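Local coordinates for Non-sulfated chondroitin lyase E66 (Autographa californica nucleopolyhedrovirus, PDB 3VSN), which cleaves non-sulfated chondroitin as a baculovirus envelope lyase, is essential for oral infectivity and may digest the chondroitin barrier of the host midgut, at residues Glu284-Gly287 with Val292-Pro295; Thr417-Thr422 with Gly426-Tyr431; Asn575-Val578 with Val584-Leu587; Val601-Ala606 with Asn619-Ile624. One frame throughout, in Å; residues are numbered along the deposited sequence.

Interaction 1: Glu284-Gly287 with Val292-Pro295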
loop_
_atom_site.group_PDB
_atom_site.type_symbol
_atom_site.label_atom_id
_atom_site.label_comp_id
_atom_site.label_asym_id
_atom_site.label_seq_id
_atom_site.Cartn_x
_atom_site.Cartn_y
_atom_site.Cartn_z
ATOM N N GLU A 284 -1.313 0.267 8.882
ATOM C CA GLU A 284 0.013 0.135 9.500
ATOM C C GLU A 284 0.866 -0.890 8.759
ATOM O O GLU A 284 2.070 -0.697 8.575
ATOM C CB GLU A 284 -0.101 -0.287 10.965
ATOM C CG GLU A 284 -0.684 0.770 11.883
ATOM C CD GLU A 284 -0.784 0.312 13.327
ATOM O OE1 GLU A 284 -0.596 -0.895 13.604
ATOM O OE2 GLU A 284 -1.052 1.174 14.188
ATOM N N ASN A 285 0.226 -1.975 8.329
ATOM C CA ASN A 285 0.926 -3.082 7.680
ATOM C C ASN A 285 1.579 -2.750 6.336
ATOM O O ASN A 285 2.472 -3.476 5.898
ATOM C CB ASN A 285 0.007 -4.302 7.535
ATOM C CG ASN A 285 -0.095 -5.115 8.811
ATOM O OD1 ASN A 285 0.669 -4.909 9.754
ATOM N ND2 ASN A 285 -1.045 -6.049 8.849
ATOM N N VAL A 286 1.147 -1.667 5.685
ATOM C CA VAL A 286 1.671 -1.336 4.344
ATOM C C VAL A 286 2.083 0.129 4.128
ATOM O O VAL A 286 2.899 0.416 3.254
ATOM C CB VAL A 286 0.706 -1.765 3.201
ATOM C CG1 VAL A 286 0.363 -3.249 3.286
ATOM C CG2 VAL A 286 -0.561 -0.910 3.184
ATOM N N GLY A 287 1.527 1.046 4.916
ATOM C CA GLY A 287 1.713 2.473 4.661
ATOM C C GLY A 287 2.836 3.138 5.431
ATOM O O GLY A 287 3.558 2.487 6.186
ATOM N N VAL A 292 4.594 6.651 1.184
ATOM C CA VAL A 292 5.302 5.549 0.531
ATOM C C VAL A 292 4.678 4.209 0.935
ATOM O O VAL A 292 4.430 3.956 2.122
ATOM C CB VAL A 292 6.823 5.584 0.826
ATOM C CG1 VAL A 292 7.557 4.492 0.057
ATOM C CG2 VAL A 292 7.399 6.947 0.452
ATOM N N VAL A 293 4.403 3.378 -0.072
ATOM C CA VAL A 293 3.756 2.082 0.112
ATOM C C VAL A 293 4.409 1.063 -0.817
ATOM O O VAL A 293 4.643 1.350 -1.995
ATOM C CB VAL A 293 2.242 2.132 -0.219
ATOM C CG1 VAL A 293 1.566 0.819 0.150
ATOM C CG2 VAL A 293 1.551 3.282 0.498
ATOM N N VAL A 294 4.694 -0.122 -0.286
ATOM C CA VAL A 294 5.276 -1.215 -1.075
ATOM C C VAL A 294 4.433 -1.473 -2.335
ATOM O O VAL A 294 3.210 -1.592 -2.248
ATOM C CB VAL A 294 5.481 -2.498 -0.217
ATOM C CG1 VAL A 294 4.159 -3.174 0.130
ATOM C CG2 VAL A 294 6.432 -3.474 -0.907
ATOM N N PRO A 295 5.082 -1.513 -3.516
ATOM C CA PRO A 295 4.319 -1.594 -4.772
ATOM C C PRO A 295 3.424 -2.823 -4.914
ATOM O O PRO A 295 2.374 -2.729 -5.545
ATOM C CB PRO A 295 5.409 -1.601 -5.851
ATOM C CG PRO A 295 6.574 -0.917 -5.217
ATOM C CD PRO A 295 6.522 -1.294 -3.760
#
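Val293 meets Val286 mainly through one methyl branch. Its CG1 lies anti to the backbone N (chi1 -173°). That torsion brings CG1 of Val293 to 3.4 Å from the carbonyl O of Val286, which makes this the tightest approach of the two segments. CG1 of Val293 also touches the side chain of Val286, at 4.1 Å from CG2. The two valines run slantwise to one another. In Val286 the chi1 of -55° puts CG1 anti to the carbonyl carbon, so it is CG2, held between backbone N and carbonyl carbon, that faces Val293. The second branch of Val293, CG2, packs on Gly287, 4.2 Å from its CA. Since Gly287 carries no side chain, this methyl meets bare backbone. The CA atoms of Gly287 and Val293 are 5.0 Å apart. Beyond them Val292 contributes its carbonyl group, with O 3.8 Å from Gly287 C.

No hydrogen bond joins the two segments directly. Val286 O and Val294 N are 4.0 Å apart, and the hydroxyl of Tyr336 bonds to both. One tyrosine thus satisfies a buried carbonyl and a buried amide and links the two segments.

The contact lies in the long connection between helix 276-284 and strand 318-322, which leads from the alpha-helical toroid to the beta domain. Val286 packs on Tyr252, Val293 on Ile309, and Val294 on Ser338 and Val340 of strand 335-340. Backbone bonds between Val293 and Leu304 tie it to a later part of the same connection.

Interaction 2: Thr417-Thr422 with Gly426-Tyr431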
loop_
_atom_site.group_PDB
_atom_site.type_symbol
_atom_site.label_atom_id
_atom_site.label_comp_id
_atom_site.label_asym_id
_atom_site.label_seq_id
_atom_site.Cartn_x
_atom_site.Cartn_y
_atom_site.Cartn_z
ATOM N N THR A 417 6.289 -18.898 2.471
ATOM C CA THR A 417 6.943 -17.741 3.083
ATOM C C THR A 417 6.841 -17.776 4.607
ATOM O O THR A 417 5.772 -18.038 5.163
ATOM C CB THR A 417 6.351 -16.413 2.543
ATOM O OG1 THR A 417 6.649 -16.287 1.148
ATOM C CG2 THR A 417 6.931 -15.205 3.268
ATOM N N ALA A 418 7.961 -17.511 5.270
ATOM C CA ALA A 418 7.982 -17.384 6.723
ATOM C C ALA A 418 8.462 -15.998 7.127
ATOM O O ALA A 418 9.307 -15.400 6.456
ATOM C CB ALA A 418 8.860 -18.456 7.349
ATOM N N ILE A 419 7.911 -15.498 8.228
ATOM C CA ILE A 419 8.275 -14.184 8.756
ATOM C C ILE A 419 8.515 -14.290 10.261
ATOM O O ILE A 419 7.742 -14.931 10.972
ATOM C CB ILE A 419 7.184 -13.122 8.468
ATOM C CG1 ILE A 419 6.914 -13.007 6.962
ATOM C CG2 ILE A 419 7.594 -11.762 9.026
ATOM C CD1 ILE A 419 5.636 -12.263 6.603
ATOM N N ALA A 420 9.598 -13.682 10.738
ATOM C CA ALA A 420 9.859 -13.586 12.171
ATOM C C ALA A 420 10.288 -12.168 12.487
ATOM O O ALA A 420 11.097 -11.589 11.764
ATOM C CB ALA A 420 10.936 -14.577 12.597
ATOM N N LYS A 421 9.742 -11.600 13.558
ATOM C CA LYS A 421 10.093 -10.232 13.930
ATOM C C LYS A 421 10.266 -10.051 15.432
ATOM O O LYS A 421 9.678 -10.778 16.240
ATOM C CB LYS A 421 9.058 -9.232 13.388
ATOM C CG LYS A 421 7.688 -9.335 14.048
ATOM C CD LYS A 421 6.736 -8.268 13.535
ATOM C CE LYS A 421 5.472 -8.196 14.381
ATOM N NZ LYS A 421 4.630 -9.417 14.235
ATOM N N THR A 422 11.093 -9.069 15.781
ATOM C CA THR A 422 11.283 -8.633 17.161
ATOM C C THR A 422 11.019 -7.123 17.235
ATOM O O THR A 422 10.369 -6.571 16.344
ATOM C CB THR A 422 12.702 -8.957 17.674
ATOM O OG1 THR A 422 13.673 -8.390 16.783
ATOM C CG2 THR A 422 12.917 -10.469 17.778
ATOM N N GLY A 426 13.085 -7.494 11.584
ATOM C CA GLY A 426 12.172 -8.464 10.992
ATOM C C GLY A 426 12.842 -9.175 9.834
ATOM O O GLY A 426 13.507 -8.542 9.012
ATOM N N ALA A 427 12.677 -10.493 9.780
ATOM C CA ALA A 427 13.209 -11.293 8.684
ATOM C C ALA A 427 12.084 -11.966 7.913
ATOM O O ALA A 427 11.068 -12.356 8.492
ATOM C CB ALA A 427 14.186 -12.337 9.206
ATOM N N ILE A 428 12.279 -12.109 6.607
ATOM C CA ILE A 428 11.310 -12.790 5.758
ATOM C C ILE A 428 12.029 -13.772 4.835
ATOM O O ILE A 428 13.045 -13.437 4.229
ATOM C CB ILE A 428 10.397 -11.793 4.996
ATOM C CG1 ILE A 428 9.373 -12.533 4.123
ATOM C CG2 ILE A 428 11.212 -10.782 4.191
ATOM C CD1 ILE A 428 8.210 -11.669 3.681
ATOM N N LEU A 429 11.504 -14.992 4.775
ATOM C CA LEU A 429 12.105 -16.086 4.023
ATOM C C LEU A 429 11.090 -16.571 3.003
ATOM O O LEU A 429 10.018 -17.053 3.376
ATOM C CB LEU A 429 12.487 -17.228 4.970
ATOM C CG LEU A 429 13.050 -18.517 4.364
ATOM C CD1 LEU A 429 14.311 -18.250 3.555
ATOM C CD2 LEU A 429 13.312 -19.542 5.462
ATOM N N VAL A 430 11.433 -16.435 1.723
ATOM C CA VAL A 430 10.510 -16.732 0.632
ATOM C C VAL A 430 11.078 -17.824 -0.269
ATOM O O VAL A 430 12.237 -17.760 -0.679
ATOM C CB VAL A 430 10.226 -15.478 -0.234
ATOM C CG1 VAL A 430 9.276 -15.813 -1.381
ATOM C CG2 VAL A 430 9.666 -14.340 0.612
ATOM N N TYR A 431 10.249 -18.822 -0.556
ATOM C CA TYR A 431 10.532 -19.816 -1.583
ATOM C C TYR A 431 9.427 -19.658 -2.606
ATOM O O TYR A 431 8.247 -19.834 -2.290
ATOM C CB TYR A 431 10.520 -21.223 -0.977
ATOM C CG TYR A 431 10.759 -22.387 -1.937
ATOM C CD1 TYR A 431 11.481 -22.226 -3.128
ATOM C CD2 TYR A 431 10.296 -23.666 -1.618
ATOM C CE1 TYR A 431 11.703 -23.302 -3.983
ATOM C CE2 TYR A 431 10.516 -24.744 -2.461
ATOM C CZ TYR A 431 11.218 -24.559 -3.639
ATOM O OH TYR A 431 11.429 -25.638 -4.468
#
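Ala418 and Leu429 form one antiparallel hydrogen-bonded pair, and Ala420 and Ala427 the next. Ala418 N reaches Leu429 O at 2.8 Å, and Leu429 N returns to Ala418 O at 2.8 Å. In the second pair Ala420 N lies 3.0 Å from Ala427 O. The straightest bond runs from Ala427 N to Ala420 O, 2.8 Å with 172° at the hydrogen. CA-H...O contacts reinforce the ladder; the shortest joins Thr417 CA to Leu429 O at 3.2 Å.

The two strands make a beta hairpin at one edge of a seven-stranded antiparallel sheet, with strand 414-421 as the edge strand within this chain. Strand 426-434 bonds onward to strand 440-449. This sheet belongs to the beta-sandwich part of the lyase.

The apolar contacts lie on the face that carries Thr417, Ile419, Ile428 and Val430. Ile419 and Ile428 run side by side, with CG1 of Ile419 3.8 Å from CD1 of Ile428. CG2 of Thr417, anti to the backbone N, rests 3.7 Å from CG1 of Ile428. The hydroxyl OG1 of Thr417 instead lies beside Val430 and bonds to the carbonyl O of Val342. Lys421 starts on this face too, but its end leads away and NZ bonds to Ser321 OG.

Ala418, Ala420, Ala427 and Leu429 occupy the other face. Ala418 and Ala427 pack there on Val593 of strand 592-597.

Interaction 3: Asn575-Val578 with Val584-Leu587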
loop_
_atom_site.group_PDB
_atom_site.type_symbol
_atom_site.label_atom_id
_atom_site.label_comp_id
_atom_site.label_asym_id
_atom_site.label_seq_id
_atom_site.Cartn_x
_atom_site.Cartn_y
_atom_site.Cartn_z
ATOM N N ASN A 575 21.684 -22.998 5.689
ATOM C CA ASN A 575 21.762 -22.568 7.081
ATOM C C ASN A 575 22.510 -21.235 7.168
ATOM O O ASN A 575 23.733 -21.209 7.331
ATOM C CB ASN A 575 22.432 -23.662 7.932
ATOM C CG ASN A 575 22.154 -23.511 9.421
ATOM O OD1 ASN A 575 21.057 -23.126 9.837
ATOM N ND2 ASN A 575 23.148 -23.839 10.233
ATOM N N ILE A 576 21.765 -20.133 7.034
ATOM C CA ILE A 576 22.352 -18.789 6.939
ATOM C C ILE A 576 22.177 -17.972 8.217
ATOM O O ILE A 576 21.060 -17.595 8.580
ATOM C CB ILE A 576 21.771 -17.983 5.746
ATOM C CG1 ILE A 576 21.833 -18.794 4.438
ATOM C CG2 ILE A 576 22.469 -16.630 5.607
ATOM C CD1 ILE A 576 23.219 -19.246 4.027
ATOM N N TYR A 577 23.300 -17.681 8.867
ATOM C CA TYR A 577 23.328 -16.906 10.105
ATOM C C TYR A 577 23.764 -15.469 9.819
ATOM O O TYR A 577 24.834 -15.245 9.244
ATOM C CB TYR A 577 24.265 -17.605 11.115
ATOM C CG TYR A 577 24.732 -16.798 12.320
ATOM C CD1 TYR A 577 23.880 -15.907 12.984
ATOM C CD2 TYR A 577 26.024 -16.963 12.818
ATOM C CE1 TYR A 577 24.315 -15.185 14.089
ATOM C CE2 TYR A 577 26.463 -16.250 13.926
ATOM C CZ TYR A 577 25.608 -15.362 14.555
ATOM O OH TYR A 577 26.045 -14.658 15.653
ATOM N N VAL A 578 22.927 -14.506 10.208
ATOM C CA VAL A 578 23.261 -13.092 10.076
ATOM C C VAL A 578 23.438 -12.472 11.459
ATOM O O VAL A 578 22.532 -12.516 12.291
ATOM C CB VAL A 578 22.195 -12.300 9.277
ATOM C CG1 VAL A 578 22.615 -10.842 9.109
ATOM C CG2 VAL A 578 21.959 -12.937 7.916
ATOM N N VAL A 584 21.105 -7.663 17.128
ATOM C CA VAL A 584 20.160 -8.432 16.313
ATOM C C VAL A 584 20.889 -9.586 15.631
ATOM O O VAL A 584 21.906 -9.374 14.960
ATOM C CB VAL A 584 19.486 -7.553 15.228
ATOM C CG1 VAL A 584 18.641 -8.402 14.283
ATOM C CG2 VAL A 584 18.641 -6.450 15.864
ATOM N N LYS A 585 20.375 -10.799 15.827
ATOM C CA LYS A 585 20.845 -11.984 15.114
ATOM C C LYS A 585 19.661 -12.601 14.384
ATOM O O LYS A 585 18.535 -12.581 14.887
ATOM C CB LYS A 585 21.436 -13.019 16.079
ATOM C CG LYS A 585 22.790 -12.664 16.688
ATOM C CD LYS A 585 23.285 -13.798 17.581
ATOM C CE LYS A 585 24.651 -13.507 18.200
ATOM N NZ LYS A 585 25.210 -14.726 18.862
ATOM N N ALA A 586 19.907 -13.142 13.198
ATOM C CA ALA A 586 18.856 -13.826 12.459
ATOM C C ALA A 586 19.371 -15.138 11.900
ATOM O O ALA A 586 20.569 -15.289 11.648
ATOM C CB ALA A 586 18.310 -12.940 11.344
ATOM N N LEU A 587 18.461 -16.087 11.713
ATOM C CA LEU A 587 18.807 -17.354 11.102
ATOM C C LEU A 587 17.786 -17.708 10.045
ATOM O O LEU A 587 16.583 -17.713 10.308
ATOM C CB LEU A 587 18.881 -18.474 12.143
ATOM C CG LEU A 587 19.358 -19.820 11.586
ATOM C CD1 LEU A 587 20.843 -19.771 11.238
ATOM C CD2 LEU A 587 19.083 -20.933 12.581
#
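The ring of Tyr577 meets Lys585 and Ala586 with its edge. CG of Lys585 and the carbonyl O of Ala586 both lie at that edge, in the ring plane. Ala586 O is 3.6 Å from CD1 of Tyr577. The aliphatic chain of Lys585 passes slantwise beside CE1 and on past the hydroxyl, with CE of Lys585 3.1 Å from OH of Tyr577. Lys585 reaches so far because its chain is extended beyond CG. In Tyr577, CG stands anti to the backbone N (chi1 164°), which carries the ring over toward the neighbouring strand. The other flat group is the amide of Asn575. Its OD1 touches the side chain of Leu587, 3.6 Å from CD1. CD1 of Leu587 also lies 4.1 Å from CB of Tyr577.

Beneath these side chains the strands pair as a hairpin. Tyr577 and Leu587 form a non-hydrogen-bonded antiparallel pair. Val578 and Ala586 form a hydrogen-bonded one: Val578 N to Ala586 O is 2.9 Å, and Ala586 N to Val578 O is 2.8 Å. Val578 and Ala586 point to the opposite face, where Val578 meets Phe454 of strand 452-461, in the facing sheet.

Two polar ends look to the chain near the end of helix 614-623. Asn575 ND2 bonds to Ser623 OG, and has a second partner in Val570 O, from the loop before strand 575-579. Lys585 NZ forms a salt bridge with Glu626 and a bond to Ile624 O. The ammonium group thus has a carboxylate and a carbonyl as partners, which probably favours its charged form and holds the long chain against the tyrosine edge.

Interaction 4: Val601-Ala606 with Asn619-Ile624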
loop_
_atom_site.group_PDB
_atom_site.type_symbol
_atom_site.label_atom_id
_atom_site.label_comp_id
_atom_site.label_asym_id
_atom_site.label_seq_id
_atom_site.Cartn_x
_atom_site.Cartn_y
_atom_site.Cartn_z
ATOM N N VAL A 601 12.973 -13.990 21.207
ATOM C CA VAL A 601 13.237 -14.739 19.979
ATOM C C VAL A 601 11.910 -15.091 19.311
ATOM O O VAL A 601 10.961 -15.503 19.987
ATOM C CB VAL A 601 14.036 -16.039 20.240
ATOM C CG1 VAL A 601 14.303 -16.773 18.937
ATOM C CG2 VAL A 601 15.357 -15.742 20.925
ATOM N N SER A 602 11.853 -14.927 17.990
ATOM C CA SER A 602 10.689 -15.331 17.206
ATOM C C SER A 602 11.081 -16.344 16.125
ATOM O O SER A 602 12.113 -16.179 15.469
ATOM C CB SER A 602 10.034 -14.103 16.568
ATOM O OG SER A 602 9.054 -14.490 15.620
ATOM N N PHE A 603 10.259 -17.385 15.960
ATOM C CA PHE A 603 10.423 -18.401 14.909
ATOM C C PHE A 603 9.158 -18.482 14.074
ATOM O O PHE A 603 8.061 -18.300 14.601
ATOM C CB PHE A 603 10.564 -19.801 15.508
ATOM C CG PHE A 603 11.864 -20.068 16.203
ATOM C CD1 PHE A 603 12.017 -19.768 17.551
ATOM C CD2 PHE A 603 12.909 -20.702 15.531
ATOM C CE1 PHE A 603 13.203 -20.055 18.210
ATOM C CE2 PHE A 603 14.102 -20.994 16.187
ATOM C CZ PHE A 603 14.245 -20.664 17.527
ATOM N N MET A 604 9.305 -18.816 12.793
ATOM C CA MET A 604 8.166 -19.221 11.970
ATOM C C MET A 604 8.609 -20.187 10.875
ATOM O O MET A 604 9.726 -20.087 10.370
ATOM C CB MET A 604 7.461 -18.011 11.346
ATOM C CG MET A 604 6.251 -18.385 10.501
ATOM S SD MET A 604 5.366 -17.000 9.774
ATOM C CE MET A 604 4.320 -17.865 8.602
ATOM N N SER A 605 7.725 -21.120 10.526
ATOM C CA SER A 605 7.965 -22.060 9.437
ATOM C C SER A 605 7.257 -21.606 8.160
ATOM O O SER A 605 6.108 -21.171 8.208
ATOM C CB SER A 605 7.472 -23.455 9.826
ATOM O OG SER A 605 7.412 -24.294 8.688
ATOM N N ALA A 606 7.940 -21.721 7.021
ATOM C CA ALA A 606 7.338 -21.376 5.730
ATOM C C ALA A 606 6.239 -22.367 5.345
ATOM O O ALA A 606 5.435 -22.090 4.453
ATOM C CB ALA A 606 8.402 -21.291 4.639
ATOM N N ASN A 619 18.885 -26.528 17.479
ATOM C CA ASN A 619 19.760 -26.385 16.311
ATOM C C ASN A 619 19.934 -24.927 15.891
ATOM O O ASN A 619 21.037 -24.516 15.518
ATOM C CB ASN A 619 19.263 -27.231 15.131
ATOM C CG ASN A 619 19.544 -28.716 15.316
ATOM O OD1 ASN A 619 20.573 -29.104 15.867
ATOM N ND2 ASN A 619 18.635 -29.552 14.842
ATOM N N SER A 620 18.852 -24.152 15.970
ATOM C CA SER A 620 18.883 -22.734 15.605
ATOM C C SER A 620 19.800 -21.948 16.536
ATOM O O SER A 620 20.644 -21.174 16.077
ATOM C CB SER A 620 17.473 -22.137 15.614
ATOM O OG SER A 620 16.637 -22.810 14.686
ATOM N N PHE A 621 19.635 -22.162 17.842
ATOM C CA PHE A 621 20.456 -21.492 18.852
ATOM C C PHE A 621 21.933 -21.877 18.718
ATOM O O PHE A 621 22.816 -21.034 18.876
ATOM C CB PHE A 621 19.942 -21.784 20.270
ATOM C CG PHE A 621 18.634 -21.104 20.612
ATOM C CD1 PHE A 621 18.137 -20.048 19.845
ATOM C CD2 PHE A 621 17.913 -21.501 21.737
ATOM C CE1 PHE A 621 16.940 -19.424 20.177
ATOM C CE2 PHE A 621 16.720 -20.875 22.077
ATOM C CZ PHE A 621 16.232 -19.840 21.294
ATOM N N THR A 622 22.187 -23.151 18.422
ATOM C CA THR A 622 23.541 -23.644 18.143
ATOM C C THR A 622 24.149 -22.937 16.918
ATOM O O THR A 622 25.301 -22.492 16.953
ATOM C CB THR A 622 23.542 -25.182 17.954
ATOM O OG1 THR A 622 23.015 -25.812 19.133
ATOM C CG2 THR A 622 24.949 -25.716 17.682
ATOM N N SER A 623 23.362 -22.808 15.852
ATOM C CA SER A 623 23.820 -22.148 14.624
ATOM C C SER A 623 24.208 -20.679 14.813
ATOM O O SER A 623 25.155 -20.204 14.185
ATOM C CB SER A 623 22.778 -22.286 13.517
ATOM O OG SER A 623 22.699 -23.635 13.084
ATOM N N ILE A 624 23.493 -19.966 15.680
ATOM C CA ILE A 624 23.811 -18.554 15.945
ATOM C C ILE A 624 24.852 -18.383 17.063
ATOM O O ILE A 624 25.099 -17.270 17.526
ATOM C CB ILE A 624 22.544 -17.699 16.217
ATOM C CG1 ILE A 624 21.867 -18.118 17.530
ATOM C CG2 ILE A 624 21.584 -17.773 15.034
ATOM C CD1 ILE A 624 20.978 -17.049 18.138
#
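Phe621 and Phe603 reach across from helix and strand and meet at their outer carbons. CZ of Phe603 is 4.0 Å from CE1 of Phe621. The ring planes are inclined at 51° and the centroids lie 6.0 Å apart, so the pair is oblique. Val601 approaches Phe621 from the opposite direction. Its CG1 comes to the edge of that ring, in plane, 3.9 Å from CE1. CE1 of Phe621 therefore sits against both Val601 and Phe603. Phe603 uses its own edge on Ser620: CB of Ser620 lies in the ring plane, 3.6 Å from CE2. OG of Ser620 is 3.5 Å from CE2 of Phe603. This hydroxyl bonds to Val616 O, one turn back in the helix. In Phe603, CG is anti to the carbonyl carbon (chi1 -72°), and the ring extends toward the helix.

No hydrogen bond crosses the contact; it is side-chain packing between strand 601-605 and helix 619-623, whose axes approach to 11.8 Å. Helix 614-623 covers one face of the sheet that holds strand 600-605. Val601 and Phe603 also touch Met594 of the adjacent strand 592-597, and Ser620 touches Leu587 of strand 584-589. On the opposite face, Ser602 and Met604 turn to strand 414-421.

Interactions 2, 3 and 4 gather in the beta-sandwich part of the chain. Interactions 3 and 4 both reach one sheet, interaction 4 with helix 614-623 lying over it; their centres are 8 Å apart. Lys585 NZ to Ile624 O and Asn575 ND2 to Ser623 OG, both 2.9 Å, are the joint between them. Interaction 2 belongs to the other large sheet. It packs on interaction 4 where Ile419 O meets Met604 CB at 3.1 Å, and their centres are 11 Å apart. Interaction 1 stands apart, its centre about 17 Å from that of interaction 2. All four lie away from the catalytic Asn191, His246 and Tyr254, and from Arg300 and Glu350, also important for catalysis. A glycerol, probably from crystallisation, lies beside interaction 2, its nearest atom about 3 Å from the Lys421 side chain.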